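PDB 5GNE: leucine aminopeptidase from Legionella pneumophila, which probably acts as a zinc-dependent aminopeptidase of the M28 family, removing residues from the amino-terminal end of peptides. Local coordinates for residues A[9-14]-A[81-86]; A[26-31]-A[77-82]; A[33-38]-A[73-78]; A[283-288]-A[311-316]. All blocks are in the same frame, centred on the assembly; numbering follows the deposited sequence.

How the interactions relate
From the N terminus, strand 8-13 opens the widest loop, which interaction 1 closes at 81-86, just after helix 75-81. Interaction 2 starts within that loop on strand 25-29 and ends on the helix itself, sharing Lys-81 and Leu-82 with interaction 1. Interaction 3, from strand 33-38 to 73-78, is nested inside the loops of both and shares Lys-77 and Leu-78 with interaction 2. Together the three fasten one helix and the turn after it to neighbouring strands of the small antiparallel sheet. Interaction 4 follows in series, joining two loops of the M28 region; the hydroxyl of Tyr-313 meets the carbonyl of Leu-82 and so joins interaction 4 to interaction 1.

Interaction 1 (A[9-14]-A[81-86]); sequences RIIVSN and KLTSYH
Ile-11 reaches from a small four-stranded antiparallel sheet toward Leu-82 and Thr-83, near the start of the segment 81-86. The contact is wholly apolar and sits on strand 8-13, between strands 33-38 and 59-60. Both branches of Ile-11 are used, each for a different partner. The longer one lies beside the backbone N (chi1 -68°) and is extended, which carries CD1 outward to the side chain of Leu-82. There the two side chains meet at about a right angle, CD1 of Ile-11 standing 3.6 Å from CD1 of Leu-82 and 3.9 Å from its CB. Phe-35 and the hydroxyl end of Tyr-313 also lie against Ile-11, that hydroxyl being hydrogen-bonded to Leu-82 O, and Tyr-64 of helix 62-65 packs on Leu-82. The shorter branch of Ile-11 is turned to Thr-83 instead. In Thr-83 the hydroxyl OG1 is hydrogen-bonded to Leu-79 O, while the methyl is left to face the sheet. Here Ile-11 CG2 meets Thr-83 CG2 methyl to methyl at 3.7 Å.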
loop_
_atom_site.group_PDB
_atom_site.type_symbol
_atom_site.label_atom_id
_atom_site.label_comp_id
_atom_site.label_asym_id
_atom_site.label_seq_id
_atom_site.Cartn_x
_atom_site.Cartn_y
_atom_site.Cartn_z
ATOM N N ARG A 9 7.136 -15.998 12.300
ATOM C CA ARG A 9 8.517 -15.767 11.975
ATOM C C ARG A 9 8.619 -14.421 11.292
ATOM O O ARG A 9 8.034 -14.191 10.228
ATOM C CB ARG A 9 9.073 -16.898 11.109
ATOM C CG ARG A 9 9.096 -18.223 11.868
ATOM C CD ARG A 9 9.772 -19.338 11.063
ATOM N NE ARG A 9 8.903 -19.862 10.023
ATOM C CZ ARG A 9 9.243 -20.871 9.243
ATOM N NH1 ARG A 9 10.443 -21.423 9.390
ATOM N NH2 ARG A 9 8.403 -21.317 8.320
ATOM N N ILE A 10 9.363 -13.518 11.923
ATOM C CA ILE A 10 9.406 -12.128 11.466
ATOM C C ILE A 10 10.828 -11.634 11.450
ATOM O O ILE A 10 11.700 -12.179 12.134
ATOM C CB ILE A 10 8.578 -11.184 12.353
ATOM C CG1 ILE A 10 9.168 -11.088 13.759
ATOM C CG2 ILE A 10 7.151 -11.660 12.487
ATOM C CD1 ILE A 10 8.371 -10.136 14.632
ATOM N N ILE A 11 11.055 -10.597 10.648
ATOM C CA ILE A 11 12.355 -9.951 10.587
ATOM C C ILE A 11 12.232 -8.576 11.226
ATOM O O ILE A 11 11.326 -7.814 10.908
ATOM C CB ILE A 11 12.859 -9.855 9.142
ATOM C CG1 ILE A 11 13.166 -11.271 8.634
ATOM C CG2 ILE A 11 14.103 -8.969 9.044
ATOM C CD1 ILE A 11 13.413 -11.308 7.159
ATOM N N VAL A 12 13.097 -8.299 12.191
ATOM C CA VAL A 12 13.120 -7.018 12.897
ATOM C C VAL A 12 14.508 -6.398 12.952
ATOM O O VAL A 12 15.504 -7.085 12.873
ATOM C CB VAL A 12 12.620 -7.180 14.320
ATOM C CG1 VAL A 12 11.158 -7.635 14.293
ATOM C CG2 VAL A 12 13.503 -8.193 15.044
ATOM N N SER A 13 14.573 -5.080 13.116
ATOM C CA SER A 13 15.860 -4.409 13.385
ATOM C C SER A 13 16.450 -4.961 14.674
ATOM O O SER A 13 15.721 -5.393 15.580
ATOM C CB SER A 13 15.689 -2.921 13.537
ATOM O OG SER A 13 15.031 -2.694 14.771
ATOM N N ASN A 14 17.765 -4.966 14.773
ATOM C CA ASN A 14 18.366 -5.382 16.033
ATOM C C ASN A 14 17.862 -4.565 17.217
ATOM O O ASN A 14 17.726 -5.074 18.333
ATOM C CB ASN A 14 19.875 -5.374 15.906
ATOM C CG ASN A 14 20.369 -6.545 15.062
ATOM O OD1 ASN A 14 19.622 -7.506 14.834
ATOM N ND2 ASN A 14 21.586 -6.470 14.574
ATOM N N LYS A 81 18.595 -10.958 2.048
ATOM C CA LYS A 81 17.912 -10.491 0.861
ATOM C C LYS A 81 16.629 -9.718 1.175
ATOM O O LYS A 81 16.224 -8.877 0.381
ATOM C CB LYS A 81 17.604 -11.683 -0.070
ATOM C CG LYS A 81 18.156 -11.519 -1.502
ATOM C CD LYS A 81 19.686 -11.743 -1.600
ATOM C CE LYS A 81 20.167 -11.881 -3.056
ATOM N NZ LYS A 81 21.409 -11.093 -3.340
ATOM N N LEU A 82 16.008 -9.961 2.331
ATOM C CA LEU A 82 14.819 -9.196 2.721
ATOM C C LEU A 82 15.188 -7.924 3.526
ATOM O O LEU A 82 14.290 -7.208 3.974
ATOM C CB LEU A 82 13.852 -10.055 3.545
ATOM C CG LEU A 82 13.290 -11.353 2.948
ATOM C CD1 LEU A 82 12.195 -11.962 3.820
ATOM C CD2 LEU A 82 12.779 -11.145 1.526
ATOM N N THR A 83 16.480 -7.641 3.717
ATOM C CA THR A 83 16.856 -6.410 4.426
ATOM C C THR A 83 17.826 -5.535 3.628
ATOM O O THR A 83 18.384 -4.594 4.140
ATOM C CB THR A 83 17.497 -6.701 5.797
ATOM O OG1 THR A 83 18.668 -7.499 5.620
ATOM C CG2 THR A 83 16.532 -7.444 6.693
ATOM N N SER A 84 17.994 -5.852 2.356
ATOM C CA SER A 84 18.828 -5.082 1.459
ATOM C C SER A 84 18.146 -4.993 0.124
ATOM O O SER A 84 17.353 -5.852 -0.213
ATOM C CB SER A 84 20.190 -5.751 1.323
ATOM O OG SER A 84 20.032 -7.042 0.762
ATOM N N TYR A 85 18.459 -3.972 -0.657
ATOM C CA TYR A 85 17.932 -3.912 -2.011
ATOM C C TYR A 85 18.933 -3.381 -3.004
ATOM O O TYR A 85 19.730 -2.518 -2.691
ATOM C CB TYR A 85 16.644 -3.069 -2.061
ATOM C CG TYR A 85 16.818 -1.591 -1.770
ATOM C CD1 TYR A 85 17.090 -0.668 -2.784
ATOM C CD2 TYR A 85 16.687 -1.113 -0.473
ATOM C CE1 TYR A 85 17.240 0.697 -2.499
ATOM C CE2 TYR A 85 16.834 0.244 -0.177
ATOM C CZ TYR A 85 17.108 1.145 -1.188
ATOM O OH TYR A 85 17.248 2.484 -0.877
ATOM N N HIS A 86 18.873 -3.910 -4.217
ATOM C CA HIS A 86 19.697 -3.404 -5.287
ATOM C C HIS A 86 18.815 -2.719 -6.350
ATOM O O HIS A 86 17.786 -3.243 -6.774
ATOM C CB HIS A 86 20.515 -4.547 -5.893
ATOM C CG HIS A 86 21.445 -5.203 -4.918
ATOM N ND1 HIS A 86 21.030 -6.194 -4.054
ATOM C CD2 HIS A 86 22.765 -5.021 -4.674
ATOM C CE1 HIS A 86 22.051 -6.590 -3.316
ATOM N NE2 HIS A 86 23.116 -5.894 -3.672
#

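Interaction 2 (A[26-31]-A[77-82]); sequences LIAQSD and KLLDKL
Leu-79 presses one methyl against the end of strand 25-29 and the first residue after it, Ser-30, and that methyl, CD2, makes every close contact across the two segments. It rests on the backbone rather than on long side chains: CD2 is 3.5 Å from Ser-30 N and 3.6 Å from Gln-29 C. Two small groups flank it, with Ser-30 CB 3.9 Å from CD2 and Ala-28 CB 4.3 Å from the same methyl. With CG anti to the backbone N (chi1 173°), the branch leaves the helix toward 28-30. Its other methyl, CD1, packs against Ile-11 of strand 8-13, so one side chain bridges two strands of the sheet. Further out, the polar ends of Gln-29 and Ser-30 are turned to other partners. Ser-30 OG accepts from the backbone N of both Phe-33 and His-32, at the turn that leads into strand 33-38, and Gln-29 NE2 is hydrogen-bonded to Ser-34 OG. The contact begins at a classic beta bulge, in which Ile-27 and Ala-28 pair with the single residue Phe-35 of the next strand. On the other side, the helical bond from Lys-81 N to Lys-77 O spans Leu-79. No hydrogen bond joins the two segments, which implies that helix and strand are held here by van der Waals contact of a methyl with a peptide chain.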
loop_
_atom_site.group_PDB
_atom_site.type_symbol
_atom_site.label_atom_id
_atom_site.label_comp_id
_atom_site.label_asym_id
_atom_site.label_seq_id
_atom_site.Cartn_x
_atom_site.Cartn_y
_atom_site.Cartn_z
ATOM N N LEU A 26 15.901 -16.690 18.458
ATOM C CA LEU A 26 16.709 -16.144 17.391
ATOM C C LEU A 26 17.070 -17.181 16.348
ATOM O O LEU A 26 17.795 -18.127 16.652
ATOM C CB LEU A 26 17.975 -15.537 17.978
ATOM C CG LEU A 26 18.846 -14.811 16.964
ATOM C CD1 LEU A 26 18.070 -13.625 16.388
ATOM C CD2 LEU A 26 20.102 -14.354 17.654
ATOM N N ILE A 27 16.635 -16.996 15.109
ATOM C CA ILE A 27 16.967 -17.976 14.082
ATOM C C ILE A 27 18.256 -17.605 13.333
ATOM O O ILE A 27 19.136 -18.421 13.170
ATOM C CB ILE A 27 15.821 -18.132 13.056
ATOM C CG1 ILE A 27 14.542 -18.618 13.734
ATOM C CG2 ILE A 27 16.234 -19.088 11.943
ATOM C CD1 ILE A 27 13.263 -18.331 12.913
ATOM N N ALA A 28 18.343 -16.365 12.869
ATOM C CA ALA A 28 19.523 -15.848 12.186
ATOM C C ALA A 28 19.650 -14.380 12.545
ATOM O O ALA A 28 18.671 -13.746 12.917
ATOM C CB ALA A 28 19.417 -16.027 10.683
ATOM N N GLN A 29 20.864 -13.854 12.470
ATOM C CA GLN A 29 21.137 -12.470 12.816
ATOM C C GLN A 29 22.234 -11.874 11.973
ATOM O O GLN A 29 23.148 -12.570 11.604
ATOM C CB GLN A 29 21.521 -12.353 14.286
ATOM C CG GLN A 29 21.317 -10.950 14.866
ATOM C CD GLN A 29 21.494 -10.932 16.361
ATOM O OE1 GLN A 29 22.556 -11.291 16.869
ATOM N NE2 GLN A 29 20.449 -10.520 17.082
ATOM N N SER A 30 22.116 -10.584 11.651
ATOM C CA SER A 30 23.163 -9.829 10.948
ATOM C C SER A 30 23.607 -8.656 11.824
ATOM O O SER A 30 23.143 -8.509 12.938
ATOM C CB SER A 30 22.659 -9.314 9.598
ATOM O OG SER A 30 21.725 -8.231 9.765
ATOM N N ASP A 31 24.507 -7.812 11.343
ATOM C CA ASP A 31 24.908 -6.657 12.139
ATOM C C ASP A 31 23.705 -5.722 12.435
ATOM O O ASP A 31 23.727 -5.013 13.436
ATOM C CB ASP A 31 26.084 -5.909 11.493
ATOM C CG ASP A 31 25.781 -5.380 10.112
ATOM O OD1 ASP A 31 24.891 -5.924 9.435
ATOM O OD2 ASP A 31 26.483 -4.436 9.684
ATOM N N LYS A 77 20.582 -16.239 4.015
ATOM C CA LYS A 77 20.341 -15.656 2.707
ATOM C C LYS A 77 18.976 -14.960 2.717
ATOM O O LYS A 77 18.804 -13.870 2.144
ATOM C CB LYS A 77 20.413 -16.699 1.602
ATOM C CG LYS A 77 20.543 -16.034 0.222
ATOM C CD LYS A 77 20.532 -17.065 -0.881
ATOM C CE LYS A 77 21.860 -17.761 -1.040
ATOM N NZ LYS A 77 21.823 -18.611 -2.257
ATOM N N LEU A 78 18.021 -15.572 3.405
ATOM C CA LEU A 78 16.703 -14.977 3.558
ATOM C C LEU A 78 16.822 -13.624 4.260
ATOM O O LEU A 78 16.295 -12.605 3.803
ATOM C CB LEU A 78 15.791 -15.908 4.349
ATOM C CG LEU A 78 14.404 -15.327 4.633
ATOM C CD1 LEU A 78 13.450 -15.571 3.473
ATOM C CD2 LEU A 78 13.836 -15.944 5.904
ATOM N N LEU A 79 17.528 -13.638 5.384
ATOM C CA LEU A 79 17.690 -12.463 6.192
ATOM C C LEU A 79 18.377 -11.342 5.417
ATOM O O LEU A 79 17.931 -10.187 5.446
ATOM C CB LEU A 79 18.476 -12.803 7.460
ATOM C CG LEU A 79 18.817 -11.536 8.272
ATOM C CD1 LEU A 79 17.526 -10.808 8.712
ATOM C CD2 LEU A 79 19.663 -11.883 9.481
ATOM N N ASP A 80 19.436 -11.685 4.692
ATOM C CA ASP A 80 20.155 -10.690 3.897
ATOM C C ASP A 80 19.298 -10.106 2.777
ATOM O O ASP A 80 19.273 -8.891 2.572
ATOM C CB ASP A 80 21.448 -11.284 3.309
ATOM C CG ASP A 80 22.129 -10.343 2.321
ATOM O OD1 ASP A 80 22.761 -9.357 2.764
ATOM O OD2 ASP A 80 22.024 -10.580 1.097
ATOM N N LYS A 81 18.595 -10.958 2.048
ATOM C CA LYS A 81 17.912 -10.491 0.861
ATOM C C LYS A 81 16.629 -9.718 1.175
ATOM O O LYS A 81 16.224 -8.877 0.381
ATOM C CB LYS A 81 17.604 -11.683 -0.070
ATOM C CG LYS A 81 18.156 -11.519 -1.502
ATOM C CD LYS A 81 19.686 -11.743 -1.600
ATOM C CE LYS A 81 20.167 -11.881 -3.056
ATOM N NZ LYS A 81 21.409 -11.093 -3.340
ATOM N N LEU A 82 16.008 -9.961 2.331
ATOM C CA LEU A 82 14.819 -9.196 2.721
ATOM C C LEU A 82 15.188 -7.924 3.526
ATOM O O LEU A 82 14.290 -7.208 3.974
ATOM C CB LEU A 82 13.852 -10.055 3.545
ATOM C CG LEU A 82 13.290 -11.353 2.948
ATOM C CD1 LEU A 82 12.195 -11.962 3.820
ATOM C CD2 LEU A 82 12.779 -11.145 1.526
#

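Interaction 3 (A[33-38]-A[73-78]); sequences FSFIAI and LDSKKL
The ring of Phe-35 takes Leu-78 of helix 75-81 over one face and Ser-75 of the same helix at its edge. Its CB points toward the helix, and with CG anti to the backbone N (chi1 177°) the ring is carried out from strand 33-38 into reach of the helix. Along one edge CD2 is the first ring atom to meet a partner, Ser-75 OG, at 3.7 Å. The next atom, CE2, lies 3.6 Å from the same hydroxyl oxygen, which sits near the ring plane. At the tip, CZ comes within 3.7 Å of Leu-78 CD2. This methyl hangs over the face and forms a CH-pi contact, 3.8 Å from the ring centroid and 21° off the normal, and the two side chains cross at about a right angle. Asp-74 is the N-cap of the helix: OD1 accepts from Lys-77 N at 3.3 Å, with the donor well above the carboxylate plane. Asp-74 is also the centre of an inverse gamma turn, where the chain bends into the helix. Ser-75, in its first turn, also touches Ile-27 and Ala-28 of strand 25-29. Phe-35 thus packs against the helix and among three strands, its own included, since its side chain also meets Ile-27 of strand 25-29 and both Arg-9 and Ile-11 of strand 8-13.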
loop_
_atom_site.group_PDB
_atom_site.type_symbol
_atom_site.label_atom_id
_atom_site.label_comp_id
_atom_site.label_asym_id
_atom_site.label_seq_id
_atom_site.Cartn_x
_atom_site.Cartn_y
_atom_site.Cartn_z
ATOM N N PHE A 33 19.948 -6.675 11.523
ATOM C CA PHE A 33 18.619 -7.279 11.634
ATOM C C PHE A 33 18.662 -8.680 12.223
ATOM O O PHE A 33 19.715 -9.365 12.185
ATOM C CB PHE A 33 17.911 -7.309 10.267
ATOM C CG PHE A 33 17.650 -5.936 9.690
ATOM C CD1 PHE A 33 16.501 -5.240 10.008
ATOM C CD2 PHE A 33 18.578 -5.330 8.861
ATOM C CE1 PHE A 33 16.267 -3.966 9.492
ATOM C CE2 PHE A 33 18.362 -4.056 8.341
ATOM C CZ PHE A 33 17.202 -3.372 8.658
ATOM N N SER A 34 17.517 -9.076 12.784
ATOM C CA SER A 34 17.298 -10.414 13.322
ATOM C C SER A 34 16.089 -11.110 12.707
ATOM O O SER A 34 15.044 -10.485 12.496
ATOM C CB SER A 34 17.120 -10.348 14.839
ATOM O OG SER A 34 18.289 -9.783 15.432
ATOM N N PHE A 35 16.246 -12.398 12.424
ATOM C CA PHE A 35 15.165 -13.240 11.943
ATOM C C PHE A 35 14.721 -14.105 13.106
ATOM O O PHE A 35 15.506 -14.906 13.620
ATOM C CB PHE A 35 15.623 -14.095 10.753
ATOM C CG PHE A 35 14.578 -15.062 10.245
ATOM C CD1 PHE A 35 13.252 -14.677 10.137
ATOM C CD2 PHE A 35 14.938 -16.339 9.824
ATOM C CE1 PHE A 35 12.292 -15.550 9.644
ATOM C CE2 PHE A 35 13.973 -17.248 9.339
ATOM C CZ PHE A 35 12.657 -16.855 9.246
ATOM N N ILE A 36 13.494 -13.914 13.575
ATOM C CA ILE A 36 13.085 -14.543 14.824
ATOM C C ILE A 36 11.747 -15.252 14.766
ATOM O O ILE A 36 10.917 -15.019 13.890
ATOM C CB ILE A 36 13.007 -13.518 15.980
ATOM C CG1 ILE A 36 11.962 -12.447 15.681
ATOM C CG2 ILE A 36 14.366 -12.881 16.242
ATOM C CD1 ILE A 36 11.685 -11.490 16.890
ATOM N N ALA A 37 11.554 -16.133 15.733
ATOM C CA ALA A 37 10.264 -16.750 15.940
ATOM C C ALA A 37 9.725 -16.266 17.274
ATOM O O ALA A 37 10.408 -16.328 18.298
ATOM C CB ALA A 37 10.381 -18.273 15.910
ATOM N N ILE A 38 8.497 -15.769 17.250
ATOM C CA ILE A 38 7.912 -15.162 18.425
ATOM C C ILE A 38 6.399 -15.264 18.272
ATOM O O ILE A 38 5.850 -15.011 17.201
ATOM C CB ILE A 38 8.376 -13.674 18.617
ATOM C CG1 ILE A 38 8.008 -13.164 20.018
ATOM C CG2 ILE A 38 7.817 -12.738 17.530
ATOM C CD1 ILE A 38 8.412 -11.731 20.256
ATOM N N LEU A 73 15.658 -24.069 5.608
ATOM C CA LEU A 73 15.797 -22.699 5.141
ATOM C C LEU A 73 17.244 -22.259 5.165
ATOM O O LEU A 73 17.977 -22.553 6.096
ATOM C CB LEU A 73 14.978 -21.709 6.002
ATOM C CG LEU A 73 13.458 -21.877 5.939
ATOM C CD1 LEU A 73 12.761 -20.886 6.857
ATOM C CD2 LEU A 73 12.952 -21.721 4.521
ATOM N N ASP A 74 17.653 -21.539 4.132
ATOM C CA ASP A 74 18.899 -20.804 4.206
ATOM C C ASP A 74 18.574 -19.460 4.904
ATOM O O ASP A 74 18.341 -18.438 4.264
ATOM C CB ASP A 74 19.498 -20.624 2.818
ATOM C CG ASP A 74 20.862 -19.950 2.844
ATOM O OD1 ASP A 74 21.290 -19.443 3.909
ATOM O OD2 ASP A 74 21.514 -19.951 1.779
ATOM N N SER A 75 18.508 -19.504 6.229
ATOM C CA SER A 75 18.105 -18.358 7.021
ATOM C C SER A 75 18.922 -17.103 6.772
ATOM O O SER A 75 18.366 -15.997 6.782
ATOM C CB SER A 75 18.164 -18.684 8.496
ATOM O OG SER A 75 16.950 -19.257 8.888
ATOM N N LYS A 76 20.227 -17.252 6.574
ATOM C CA LYS A 76 21.050 -16.076 6.398
ATOM C C LYS A 76 20.804 -15.432 5.045
ATOM O O LYS A 76 20.801 -14.209 4.931
ATOM C CB LYS A 76 22.528 -16.406 6.580
ATOM C CG LYS A 76 22.813 -16.946 7.961
ATOM C CD LYS A 76 24.274 -16.868 8.331
ATOM C CE LYS A 76 24.388 -16.977 9.841
ATOM N NZ LYS A 76 23.409 -16.041 10.515
ATOM N N LYS A 77 20.582 -16.239 4.015
ATOM C CA LYS A 77 20.341 -15.656 2.707
ATOM C C LYS A 77 18.976 -14.960 2.717
ATOM O O LYS A 77 18.804 -13.870 2.144
ATOM C CB LYS A 77 20.413 -16.699 1.602
ATOM C CG LYS A 77 20.543 -16.034 0.222
ATOM C CD LYS A 77 20.532 -17.065 -0.881
ATOM C CE LYS A 77 21.860 -17.761 -1.040
ATOM N NZ LYS A 77 21.823 -18.611 -2.257
ATOM N N LEU A 78 18.021 -15.572 3.405
ATOM C CA LEU A 78 16.703 -14.977 3.558
ATOM C C LEU A 78 16.822 -13.624 4.260
ATOM O O LEU A 78 16.295 -12.605 3.803
ATOM C CB LEU A 78 15.791 -15.908 4.349
ATOM C CG LEU A 78 14.404 -15.327 4.633
ATOM C CD1 LEU A 78 13.450 -15.571 3.473
ATOM C CD2 LEU A 78 13.836 -15.944 5.904
#

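Interaction 4 (A[283-288]-A[311-316]); sequences KDYVDK and CGYACS
Asp-284 turns its carboxylate toward the backbone of Cys-311, where the loop after strand 279-282 meets the loop after strand 306-309. Its OD2 accepts a weak hydrogen bond from Cys-311 N, long at 3.4 Å although nearly straight (165°). The other oxygen, OD1, is hardly farther, 3.5 Å from Cys-311 N, and lies 3.9 Å from Cys-311 CB, so the acid lies against the start of the disulfide loop. The side chains of Tyr-285, next in sequence, and Tyr-313 cross at a slant. The phenol oxygen approaches the edge of the second ring, with Tyr-285 OH 4.1 Å from Tyr-313 CE1; the rings do not stack. Tyr-313 instead sends its own hydroxyl to Leu-82 O, and the ring of Tyr-285 meets that of the poorly ordered Tyr-85, so both tyrosines touch the segment 81-86. Val-286 packs on helix 318-323 and strand 328-332, and Asp-287 caps the N terminus of helix 288-302 through Leu-290 N. In the second segment the bond between Cys-311 SG and Cys-315 SG closes a tight loop, the Cys-311 side chain lying about 9 Å from a bound zinc ion. Just beyond it, Ser-316 OG is hydrogen-bonded to Asp-266, a zinc ligand. One weak bond and a distant ring edge imply that the two loops are joined only lightly here, whereas the disulfide is a covalent link inside 311-316.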
loop_
_atom_site.group_PDB
_atom_site.type_symbol
_atom_site.label_atom_id
_atom_site.label_comp_id
_atom_site.label_asym_id
_atom_site.label_seq_id
_atom_site.Cartn_x
_atom_site.Cartn_y
_atom_site.Cartn_z
ATOM N N LYS A 283 12.424 7.902 -1.024
ATOM C CA LYS A 283 13.590 7.554 -1.825
ATOM C C LYS A 283 14.246 6.216 -1.476
ATOM O O LYS A 283 15.149 5.785 -2.189
ATOM C CB LYS A 283 14.655 8.653 -1.787
ATOM C CG LYS A 283 14.534 9.734 -0.745
ATOM C CD LYS A 283 15.720 10.693 -0.940
ATOM C CE LYS A 283 15.687 11.907 -0.031
ATOM N NZ LYS A 283 17.008 12.608 -0.034
ATOM N N ASP A 284 13.843 5.562 -0.394
ATOM C CA ASP A 284 14.372 4.218 -0.167
ATOM C C ASP A 284 13.332 3.118 -0.447
ATOM O O ASP A 284 12.128 3.299 -0.279
ATOM C CB ASP A 284 14.993 4.098 1.242
ATOM C CG ASP A 284 14.118 4.672 2.338
ATOM O OD1 ASP A 284 12.953 4.254 2.457
ATOM O OD2 ASP A 284 14.618 5.544 3.095
ATOM N N TYR A 285 13.826 1.970 -0.881
ATOM C CA TYR A 285 12.978 0.822 -1.107
ATOM C C TYR A 285 11.943 1.073 -2.201
ATOM O O TYR A 285 10.872 0.484 -2.196
ATOM C CB TYR A 285 12.305 0.392 0.199
ATOM C CG TYR A 285 13.088 -0.678 0.916
ATOM C CD1 TYR A 285 12.871 -2.027 0.628
ATOM C CD2 TYR A 285 14.049 -0.356 1.855
ATOM C CE1 TYR A 285 13.587 -3.023 1.265
ATOM C CE2 TYR A 285 14.774 -1.343 2.495
ATOM C CZ TYR A 285 14.537 -2.672 2.195
ATOM O OH TYR A 285 15.253 -3.657 2.829
ATOM N N VAL A 286 12.301 1.937 -3.147
ATOM C CA VAL A 286 11.480 2.258 -4.321
ATOM C C VAL A 286 12.389 2.256 -5.533
ATOM O O VAL A 286 13.598 2.245 -5.386
ATOM C CB VAL A 286 10.779 3.634 -4.211
ATOM C CG1 VAL A 286 9.696 3.603 -3.144
ATOM C CG2 VAL A 286 11.802 4.722 -3.892
ATOM N N ASP A 287 11.811 2.227 -6.723
ATOM C CA ASP A 287 12.566 2.358 -7.969
ATOM C C ASP A 287 12.864 3.822 -8.224
ATOM O O ASP A 287 11.944 4.643 -8.249
ATOM C CB ASP A 287 11.780 1.795 -9.154
ATOM C CG ASP A 287 12.600 1.730 -10.426
ATOM O OD1 ASP A 287 12.352 2.518 -11.362
ATOM O OD2 ASP A 287 13.491 0.865 -10.494
ATOM N N LYS A 288 14.133 4.154 -8.423
ATOM C CA LYS A 288 14.515 5.545 -8.650
ATOM C C LYS A 288 13.987 6.046 -9.975
ATOM O O LYS A 288 13.469 7.147 -10.033
ATOM C CB LYS A 288 16.047 5.694 -8.600
ATOM C CG LYS A 288 16.625 7.119 -8.771
ATOM C CD LYS A 288 16.212 8.091 -7.673
ATOM C CE LYS A 288 16.846 9.489 -7.852
ATOM N NZ LYS A 288 18.344 9.530 -7.650
ATOM N N CYS A 311 12.031 6.546 4.992
ATOM C CA CYS A 311 11.190 5.701 5.844
ATOM C C CYS A 311 12.017 4.696 6.633
ATOM O O CYS A 311 13.140 4.379 6.264
ATOM C CB CYS A 311 10.130 4.947 5.009
ATOM S SG CYS A 311 8.799 4.303 6.037
ATOM N N GLY A 312 11.447 4.196 7.721
ATOM C CA GLY A 312 12.015 3.069 8.440
ATOM C C GLY A 312 11.938 1.761 7.650
ATOM O O GLY A 312 11.426 1.711 6.526
ATOM N N TYR A 313 12.437 0.694 8.264
ATOM C CA TYR A 313 12.358 -0.655 7.713
ATOM C C TYR A 313 10.911 -1.130 7.584
ATOM O O TYR A 313 10.087 -0.835 8.449
ATOM C CB TYR A 313 13.149 -1.632 8.605
ATOM C CG TYR A 313 13.088 -3.061 8.124
ATOM C CD1 TYR A 313 13.575 -3.398 6.874
ATOM C CD2 TYR A 313 12.507 -4.056 8.896
ATOM C CE1 TYR A 313 13.499 -4.680 6.402
ATOM C CE2 TYR A 313 12.431 -5.348 8.439
ATOM C CZ TYR A 313 12.930 -5.652 7.186
ATOM O OH TYR A 313 12.870 -6.922 6.701
ATOM N N ALA A 314 10.613 -1.879 6.525
ATOM C CA ALA A 314 9.284 -2.500 6.340
ATOM C C ALA A 314 8.212 -1.429 6.491
ATOM O O ALA A 314 7.201 -1.585 7.173
ATOM C CB ALA A 314 9.068 -3.628 7.329
ATOM N N CYS A 315 8.500 -0.320 5.849
ATOM C CA CYS A 315 7.712 0.881 5.918
ATOM C C CYS A 315 6.258 0.678 5.499
ATOM O O CYS A 315 5.321 1.081 6.211
ATOM C CB CYS A 315 8.380 1.910 5.032
ATOM S SG CYS A 315 7.354 3.495 4.868
ATOM N N SER A 316 6.061 0.040 4.351
ATOM C CA SER A 316 4.713 -0.124 3.851
ATOM C C SER A 316 4.703 -1.153 2.740
ATOM O O SER A 316 5.757 -1.699 2.399
ATOM C CB SER A 316 4.165 1.219 3.362
ATOM O OG SER A 316 2.769 1.135 3.145
#